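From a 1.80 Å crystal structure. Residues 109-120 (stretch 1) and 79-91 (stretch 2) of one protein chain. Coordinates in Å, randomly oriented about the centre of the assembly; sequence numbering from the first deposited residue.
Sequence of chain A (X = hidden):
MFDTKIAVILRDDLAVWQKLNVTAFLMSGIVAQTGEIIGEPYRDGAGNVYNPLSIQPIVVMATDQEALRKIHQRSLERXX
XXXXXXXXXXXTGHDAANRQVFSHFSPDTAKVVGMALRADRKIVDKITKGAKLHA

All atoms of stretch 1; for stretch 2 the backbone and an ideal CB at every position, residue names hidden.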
ATOM      1  N   THR A 109      -0.558 -18.631  -2.694  1.00 37.02           N
ATOM      2  CA  THR A 109       0.025 -18.785  -4.038  1.00 36.43           C
ATOM      3  C   THR A 109       0.380 -17.479  -4.755  1.00 36.09           C
ATOM      4  O   THR A 109       1.079 -17.511  -5.781  1.00 35.71           O
ATOM      5  CB  THR A 109      -0.881 -19.591  -4.993  1.00 36.52           C
ATOM      6  OG1 THR A 109      -1.988 -18.786  -5.411  1.00 36.46           O
ATOM      7  CG2 THR A 109      -1.374 -20.880  -4.355  1.00 36.47           C
ATOM      8  N   ALA A 110      -0.095 -16.344  -4.242  1.00 34.66           N
ATOM      9  CA  ALA A 110       0.143 -15.064  -4.916  1.00 34.04           C
ATOM     10  C   ALA A 110       1.617 -14.631  -4.873  1.00 33.65           C
ATOM     11  O   ALA A 110       2.365 -14.997  -3.953  1.00 34.48           O
ATOM     12  CB  ALA A 110      -0.765 -13.967  -4.354  1.00 33.33           C
ATOM     13  N   LYS A 111       2.034 -13.866  -5.882  1.00 32.57           N
ATOM     14  CA  LYS A 111       3.341 -13.212  -5.839  1.00 31.63           C
ATOM     15  C   LYS A 111       3.091 -11.734  -5.570  1.00 30.39           C
ATOM     16  O   LYS A 111       3.053 -10.931  -6.486  1.00 29.65           O
ATOM     17  CB  LYS A 111       4.118 -13.412  -7.141  1.00 32.23           C
ATOM     18  CG  LYS A 111       4.479 -14.854  -7.427  1.00 34.70           C
ATOM     19  CD  LYS A 111       4.861 -15.048  -8.899  1.00 39.29           C
ATOM     20  CE  LYS A 111       5.717 -16.296  -9.084  1.00 41.14           C
ATOM     21  NZ  LYS A 111       5.370 -17.026 -10.345  1.00 43.83           N
ATOM     22  N   VAL A 112       2.851 -11.398  -4.305  1.00 29.07           N
ATOM     23  CA  VAL A 112       2.612 -10.014  -3.926  1.00 28.37           C
ATOM     24  C   VAL A 112       3.868  -9.197  -4.152  1.00 28.09           C
ATOM     25  O   VAL A 112       4.963  -9.595  -3.740  1.00 27.25           O
ATOM     26  CB  VAL A 112       2.164  -9.860  -2.468  1.00 28.41           C
ATOM     27  CG1 VAL A 112       1.894  -8.391  -2.147  1.00 27.18           C
ATOM     28  CG2 VAL A 112       0.898 -10.674  -2.220  1.00 29.75           C
ATOM     29  N   VAL A 113       3.699  -8.066  -4.830  1.00 27.77           N
ATOM     30  CA  VAL A 113       4.793  -7.118  -5.016  1.00 27.59           C
ATOM     31  C   VAL A 113       4.634  -5.859  -4.157  1.00 27.08           C
ATOM     32  O   VAL A 113       5.578  -5.096  -3.976  1.00 27.26           O
ATOM     33  CB  VAL A 113       5.025  -6.794  -6.508  1.00 27.43           C
ATOM     34  CG1 VAL A 113       5.364  -8.088  -7.267  1.00 28.07           C
ATOM     35  CG2 VAL A 113       3.794  -6.116  -7.136  1.00 26.93           C
ATOM     36  N   GLY A 114       3.444  -5.654  -3.602  1.00 27.33           N
ATOM     37  CA  GLY A 114       3.228  -4.528  -2.696  1.00 26.34           C
ATOM     38  C   GLY A 114       1.922  -4.654  -1.951  1.00 26.75           C
ATOM     39  O   GLY A 114       0.986  -5.274  -2.440  1.00 25.64           O
HETATM   40  N   MSE A 115       1.885  -4.061  -0.764  1.00 27.50           N
HETATM   41  CA  MSE A 115       0.679  -3.966   0.050  1.00 30.52           C
HETATM   42  C   MSE A 115       0.724  -2.666   0.831  1.00 28.40           C
HETATM   43  O   MSE A 115       1.801  -2.199   1.217  1.00 28.18           O
HETATM   44  CB  MSE A 115       0.580  -5.138   1.024  1.00 29.78           C
HETATM   45  CG  MSE A 115      -0.728  -5.192   1.812  1.00 33.57           C
HETATM   46 SE   MSE A 115      -0.749  -6.692   3.106  1.00 42.83          SE
HETATM   47  CE  MSE A 115      -0.278  -5.725   4.736  1.00 39.53           C
ATOM     48  N   ALA A 116      -0.438  -2.071   1.050  1.00 27.42           N
ATOM     49  CA  ALA A 116      -0.538  -0.931   1.947  1.00 26.66           C
ATOM     50  C   ALA A 116      -1.697  -1.158   2.855  1.00 26.79           C
ATOM     51  O   ALA A 116      -2.703  -1.748   2.459  1.00 26.30           O
ATOM     52  CB  ALA A 116      -0.751   0.373   1.195  1.00 26.03           C
ATOM     53  N   LEU A 117      -1.578  -0.616   4.054  1.00 26.65           N
ATOM     54  CA  LEU A 117      -2.656  -0.693   5.028  1.00 27.69           C
ATOM     55  C   LEU A 117      -2.687   0.560   5.891  1.00 28.25           C
ATOM     56  O   LEU A 117      -1.673   1.269   6.028  1.00 28.16           O
ATOM     57  CB  LEU A 117      -2.493  -1.948   5.886  1.00 27.86           C
ATOM     58  CG  LEU A 117      -1.394  -2.033   6.957  1.00 28.05           C
ATOM     59  CD1 LEU A 117      -1.741  -3.132   7.986  1.00 28.47           C
ATOM     60  CD2 LEU A 117       0.002  -2.245   6.362  1.00 30.41           C
ATOM     61  N   ARG A 118      -3.865   0.824   6.446  1.00 29.47           N
ATOM     62  CA  ARG A 118      -4.069   1.826   7.475  1.00 30.86           C
ATOM     63  C   ARG A 118      -4.872   1.140   8.577  1.00 32.12           C
ATOM     64  O   ARG A 118      -6.008   0.702   8.345  1.00 32.32           O
ATOM     65  CB  ARG A 118      -4.856   3.013   6.935  1.00 30.48           C
ATOM     66  CG  ARG A 118      -5.255   4.038   8.005  1.00 30.26           C
ATOM     67  CD  ARG A 118      -6.035   5.189   7.381  1.00 32.64           C
ATOM     68  NE  ARG A 118      -6.196   6.294   8.321  1.00 33.14           N
ATOM     69  CZ  ARG A 118      -7.160   6.367   9.240  1.00 34.71           C
ATOM     70  NH1 ARG A 118      -8.086   5.413   9.328  1.00 33.22           N
ATOM     71  NH2 ARG A 118      -7.215   7.420  10.051  1.00 36.15           N
ATOM     72  N   ALA A 119      -4.282   1.046   9.764  1.00 33.61           N
ATOM     73  CA  ALA A 119      -4.944   0.398  10.895  1.00 35.12           C
ATOM     74  C   ALA A 119      -4.382   0.901  12.220  1.00 36.61           C
ATOM     75  O   ALA A 119      -3.337   1.558  12.248  1.00 35.95           O
ATOM     76  CB  ALA A 119      -4.782  -1.103  10.807  1.00 35.22           C
ATOM     77  N   ASP A 120      -5.073   0.583  13.315  1.00 37.90           N
ATOM     78  CA  ASP A 120      -4.599   0.984  14.637  1.00 39.68           C
ATOM     79  C   ASP A 120      -3.113   0.712  14.751  1.00 39.30           C
ATOM     80  O   ASP A 120      -2.633  -0.366  14.406  1.00 39.44           O
ATOM     81  CB  ASP A 120      -5.400   0.322  15.763  1.00 40.50           C
ATOM     82  CG  ASP A 120      -6.584   1.181  16.226  1.00 44.08           C
ATOM     83  OD1 ASP A 120      -6.758   1.340  17.459  1.00 48.16           O
ATOM     84  OD2 ASP A 120      -7.333   1.720  15.371  1.00 46.23           O
ATOM     85  N   UNK A  79      -8.199  -9.087  10.357  1.00 32.53           N
ATOM     86  CA  UNK A  79      -9.409  -8.459   9.792  1.00 32.34           C
ATOM     87  C   UNK A  79      -9.178  -7.071   9.184  1.00 31.83           C
ATOM     88  O   UNK A  79     -10.065  -6.213   9.226  1.00 31.68           O
ATOM     89  CB  UNK A  79     -10.475  -8.346  10.883  1.00 32.34           C
ATOM     90  N   UNK A  80      -7.997  -6.871   8.605  1.00 31.65           N
ATOM     91  CA  UNK A  80      -7.665  -5.626   7.906  1.00 30.89           C
ATOM     92  C   UNK A  80      -7.936  -5.781   6.410  1.00 30.83           C
ATOM     93  O   UNK A  80      -7.603  -6.815   5.802  1.00 31.02           O
ATOM     94  CB  UNK A  80      -6.204  -5.241   8.147  1.00 30.89           C
ATOM     95  N   UNK A  81      -8.584  -4.769   5.839  1.00 30.11           N
ATOM     96  CA  UNK A  81      -8.775  -4.669   4.401  1.00 29.70           C
ATOM     97  C   UNK A  81      -7.632  -3.820   3.848  1.00 29.18           C
ATOM     98  O   UNK A  81      -7.445  -2.670   4.257  1.00 29.29           O
ATOM     99  CB  UNK A  81     -10.140  -4.070   4.055  1.00 29.70           C
ATOM    100  N   UNK A  82      -6.862  -4.402   2.935  1.00 28.03           N
ATOM    101  CA  UNK A  82      -5.618  -3.771   2.480  1.00 27.66           C
ATOM    102  C   UNK A  82      -5.688  -3.417   1.001  1.00 26.28           C
ATOM    103  O   UNK A  82      -6.548  -3.920   0.293  1.00 26.78           O
ATOM    104  CB  UNK A  82      -4.425  -4.694   2.739  1.00 27.66           C
ATOM    105  N   UNK A  83      -4.808  -2.535   0.543  1.00 26.43           N
ATOM    106  CA  UNK A  83      -4.513  -2.463  -0.898  1.00 26.06           C
ATOM    107  C   UNK A  83      -3.459  -3.515  -1.221  1.00 26.01           C
ATOM    108  O   UNK A  83      -2.538  -3.718  -0.444  1.00 25.85           O
ATOM    109  CB  UNK A  83      -4.034  -1.068  -1.304  1.00 26.06           C
ATOM    110  N   UNK A  84      -3.583  -4.166  -2.375  1.00 26.30           N
ATOM    111  CA  UNK A  84      -2.689  -5.261  -2.750  1.00 26.11           C
ATOM    112  C   UNK A  84      -2.408  -5.244  -4.244  1.00 26.49           C
ATOM    113  O   UNK A  84      -3.294  -4.941  -5.050  1.00 25.07           O
ATOM    114  CB  UNK A  84      -3.290  -6.608  -2.344  1.00 26.11           C
ATOM    115  N   UNK A  85      -1.168  -5.573  -4.589  1.00 26.47           N
ATOM    116  CA  UNK A  85      -0.679  -5.532  -5.968  1.00 27.22           C
ATOM    117  C   UNK A  85       0.181  -6.780  -6.148  1.00 27.27           C
ATOM    118  O   UNK A  85       1.116  -7.006  -5.373  1.00 28.19           O
ATOM    119  CB  UNK A  85       0.105  -4.252  -6.264  1.00 27.22           C
ATOM    120  N   UNK A  86      -0.163  -7.608  -7.133  1.00 27.19           N
ATOM    121  CA  UNK A  86       0.578  -8.843  -7.427  1.00 27.40           C
ATOM    122  C   UNK A  86       1.392  -8.669  -8.712  1.00 28.19           C
ATOM    123  O   UNK A  86       1.096  -7.800  -9.521  1.00 27.81           O
ATOM    124  CB  UNK A  86      -0.377 -10.031  -7.558  1.00 27.40           C
ATOM    125  N   UNK A  87       2.414  -9.506  -8.877  1.00 29.14           N
ATOM    126  CA  UNK A  87       3.338  -9.418 -10.004  1.00 30.50           C
ATOM    127  C   UNK A  87       2.647  -9.445 -11.370  1.00 30.34           C
ATOM    128  O   UNK A  87       3.023  -8.698 -12.279  1.00 29.67           O
ATOM    129  CB  UNK A  87       4.345 -10.567  -9.925  1.00 30.50           C
ATOM    130  N   UNK A  88       1.636 -10.301 -11.500  1.00 30.13           N
ATOM    131  CA  UNK A  88       0.954 -10.498 -12.766  1.00 30.68           C
ATOM    132  C   UNK A  88       0.241  -9.244 -13.233  1.00 30.90           C
ATOM    133  O   UNK A  88      -0.022  -9.104 -14.419  1.00 31.01           O
ATOM    134  CB  UNK A  88      -0.046 -11.650 -12.650  1.00 30.68           C
ATOM    135  N   UNK A  89      -0.062  -8.328 -12.310  1.00 30.56           N
ATOM    136  CA  UNK A  89      -0.736  -7.075 -12.672  1.00 31.70           C
ATOM    137  C   UNK A  89       0.132  -6.104 -13.489  1.00 31.18           C
ATOM    138  O   UNK A  89      -0.367  -5.109 -14.008  1.00 31.90           O
ATOM    139  CB  UNK A  89      -1.205  -6.371 -11.397  1.00 31.70           C
ATOM    140  N   UNK A  90       1.425  -6.401 -13.578  1.00 30.91           N
ATOM    141  CA  UNK A  90       2.342  -5.670 -14.462  1.00 30.78           C
ATOM    142  C   UNK A  90       2.121  -5.990 -15.940  1.00 30.79           C
ATOM    143  O   UNK A  90       2.626  -5.271 -16.804  1.00 31.45           O
ATOM    144  CB  UNK A  90       3.790  -5.988 -14.085  1.00 30.78           C
ATOM    145  N   UNK A  91       1.373  -7.058 -16.218  1.00 30.75           N
ATOM    146  CA  UNK A  91       1.146  -7.555 -17.591  1.00 29.73           C
ATOM    147  C   UNK A  91       0.061  -6.801 -18.374  1.00 29.68           C
ATOM    148  O   UNK A  91       0.012  -6.883 -19.603  1.00 28.10           O
ATOM    149  CB  UNK A  91       0.767  -9.036 -17.533  1.00 29.73           C
TER

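Position 79 has a positive phi (56°) and nothing of stretch 1 near its CB; asparagine, aspartate or glycine tolerate this left-handed backbone. It is Asp79.

At position 80 the CB points toward stretch 1, near Leu117 and Ala119. An apolar side chain of medium size would fill the gap. Ile80 does so: its CG2 lies 4.2 Å from Leu117 CB, and its CD1 reaches 3.8 Å from Ala119 CB.

Position 81 points away, so a polar residue is reasonable: Thr81. A water lies 2.8 Å from Thr81 O and accepts from Arg118 N (2.8 Å).

At position 82 the ideal CB is 3.4 Å from Ala116 O. Extended backbone angles and close neighbours suit a compact or beta-branched residue, such as valine or threonine. Thr82 packs CG2 3.8 Å from Leu117 CB.

Positions 83 to 86 run antiparallel to strand 112-120. At 83 the backbone N donates to Ala116 O (3.0 Å) and the O accepts from Ala116 N (3.1 Å). The CB shares a face with the small Ala116 methyl, so serine, threonine, alanine or valine would fit. Ser83 bonds its hydroxyl elsewhere in the structure.

Position 84 shares the other face with Met115, near Val112, so a branched aliphatic or methionine suits it. Leu84 sends CD1 to 3.6 Å from Met115 CG and 3.7 Å from Val112 CG1.

Position 85 lies opposite Gly114, which has no side chain, while Val113 CG2 is 4.2 Å from the ideal CB; a large apolar or aromatic residue can enter here. Tyr85 brings CD2 to 3.5 Å from Val113 CG2, then its side chain leads away. Its O receives both Val113 N (2.8 Å) and Gly114 N (3.2 Å), the mark of a beta bulge, and its N donates to Gly114 O (3.1 Å).

At 86 the CB points away overall, yet the ideal CB is 3.7 Å from Lys111 O; an aliphatic residue fits. Ile86 places CG2 4.1 Å from Ala110 CB.

Position 87 begins a 3-10 segment, its N donating to Lys111 O (2.9 Å). Its sideways CB, 3.8 Å from Val113 CG1, allows a flexible chain: Glu87.

At 88 no atom of stretch 1 is near the CB, but Lys111 invites a long acidic chain. Glu88 curls back: OE2 is 4.4 Å from Lys111 NZ, beyond a salt bridge, and OE1 accepts from a water that accepts from Lys111 N.

Position 89 does not touch stretch 1, so many types would serve; it is Met89, present as selenomethionine. Position 90 points toward Val113 from a distance, favouring a large apolar group: Phe90 CE2 reaches 4.0 Å from Val113 CG2. Position 91 is out of reach, so almost any residue would do; it is Ala91.

Stretch 2 79-91: DITTSLYIEEMFA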
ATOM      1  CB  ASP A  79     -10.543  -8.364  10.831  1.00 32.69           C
ATOM      2  CG  ASP A  79     -11.031  -9.718  11.300  1.00 34.64           C
ATOM      3  OD1 ASP A  79     -11.168 -10.640  10.473  1.00 35.17           O
ATOM      4  OD2 ASP A  79     -11.298  -9.845  12.513  1.00 36.55           O
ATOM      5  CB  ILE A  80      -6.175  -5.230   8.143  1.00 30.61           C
ATOM      6  CG1 ILE A  80      -5.810  -5.289   9.637  1.00 31.06           C
ATOM      7  CG2 ILE A  80      -5.816  -3.880   7.480  1.00 29.26           C
ATOM      8  CD1 ILE A  80      -6.640  -4.404  10.559  1.00 30.63           C
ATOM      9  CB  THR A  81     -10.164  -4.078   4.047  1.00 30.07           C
ATOM     10  OG1 THR A  81     -11.186  -4.928   4.587  1.00 28.93           O
ATOM     11  CG2 THR A  81     -10.353  -3.976   2.531  1.00 30.29           C
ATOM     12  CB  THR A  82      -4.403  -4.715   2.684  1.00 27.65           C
ATOM     13  OG1 THR A  82      -4.630  -5.966   2.008  1.00 28.31           O
ATOM     14  CG2 THR A  82      -4.140  -4.961   4.158  1.00 29.05           C
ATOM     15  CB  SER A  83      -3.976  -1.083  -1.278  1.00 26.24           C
ATOM     16  OG  SER A  83      -4.859  -0.074  -0.834  1.00 27.60           O
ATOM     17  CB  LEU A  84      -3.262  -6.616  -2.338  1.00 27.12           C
ATOM     18  CG  LEU A  84      -2.238  -7.737  -2.089  1.00 26.64           C
ATOM     19  CD1 LEU A  84      -1.465  -7.546  -0.807  1.00 30.37           C
ATOM     20  CD2 LEU A  84      -2.895  -9.105  -2.135  1.00 28.00           C
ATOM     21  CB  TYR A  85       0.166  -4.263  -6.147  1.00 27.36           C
ATOM     22  CG  TYR A  85       0.374  -3.765  -7.565  1.00 28.15           C
ATOM     23  CD1 TYR A  85      -0.031  -2.474  -7.934  1.00 28.21           C
ATOM     24  CD2 TYR A  85       0.988  -4.569  -8.539  1.00 28.85           C
ATOM     25  CE1 TYR A  85       0.164  -1.999  -9.245  1.00 28.37           C
ATOM     26  CE2 TYR A  85       1.194  -4.102  -9.829  1.00 27.34           C
ATOM     27  CZ  TYR A  85       0.780  -2.831 -10.175  1.00 28.23           C
ATOM     28  OH  TYR A  85       1.002  -2.383 -11.461  1.00 31.14           O
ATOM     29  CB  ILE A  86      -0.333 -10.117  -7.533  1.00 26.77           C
ATOM     30  CG1 ILE A  86      -1.323 -10.023  -8.712  1.00 26.64           C
ATOM     31  CG2 ILE A  86      -1.096 -10.361  -6.220  1.00 28.08           C
ATOM     32  CD1 ILE A  86      -1.964 -11.363  -9.090  1.00 26.48           C
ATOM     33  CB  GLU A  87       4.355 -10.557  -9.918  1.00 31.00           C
ATOM     34  CG  GLU A  87       5.577 -10.388 -10.835  1.00 32.77           C
ATOM     35  CD  GLU A  87       6.585 -11.513 -10.663  1.00 33.27           C
ATOM     36  OE1 GLU A  87       7.003 -11.768  -9.522  1.00 34.52           O
ATOM     37  OE2 GLU A  87       6.942 -12.155 -11.680  1.00 39.75           O
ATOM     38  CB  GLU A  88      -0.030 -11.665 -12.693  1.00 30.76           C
ATOM     39  CG  GLU A  88       0.599 -13.049 -12.730  1.00 31.10           C
ATOM     40  CD  GLU A  88       1.250 -13.480 -11.426  1.00 34.57           C
ATOM     41  OE1 GLU A  88       1.143 -12.770 -10.396  1.00 34.53           O
ATOM     42  OE2 GLU A  88       1.871 -14.555 -11.431  1.00 36.03           O
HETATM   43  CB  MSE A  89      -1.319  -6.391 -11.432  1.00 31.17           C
HETATM   44  CG  MSE A  89      -2.501  -7.149 -10.880  1.00 31.80           C
HETATM   45 SE   MSE A  89      -2.984  -6.590  -9.066  1.00 36.05          SE
HETATM   46  CE  MSE A  89      -3.115  -4.654  -9.325  1.00 31.26           C
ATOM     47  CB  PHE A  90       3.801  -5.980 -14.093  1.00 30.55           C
ATOM     48  CG  PHE A  90       4.291  -5.247 -12.878  1.00 31.17           C
ATOM     49  CD1 PHE A  90       4.201  -3.864 -12.802  1.00 31.55           C
ATOM     50  CD2 PHE A  90       4.875  -5.940 -11.818  1.00 33.21           C
ATOM     51  CE1 PHE A  90       4.667  -3.180 -11.674  1.00 32.23           C
ATOM     52  CE2 PHE A  90       5.340  -5.258 -10.679  1.00 30.60           C
ATOM     53  CZ  PHE A  90       5.227  -3.889 -10.613  1.00 31.01           C
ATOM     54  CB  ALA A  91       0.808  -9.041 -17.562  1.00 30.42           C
TER
HETATM   55  O   HOH W   1      -5.959  -0.472   5.049  1.00 28.59           O
HETATM   56  O   HOH W   2       0.350 -13.904  -8.282  1.00 33.67           O
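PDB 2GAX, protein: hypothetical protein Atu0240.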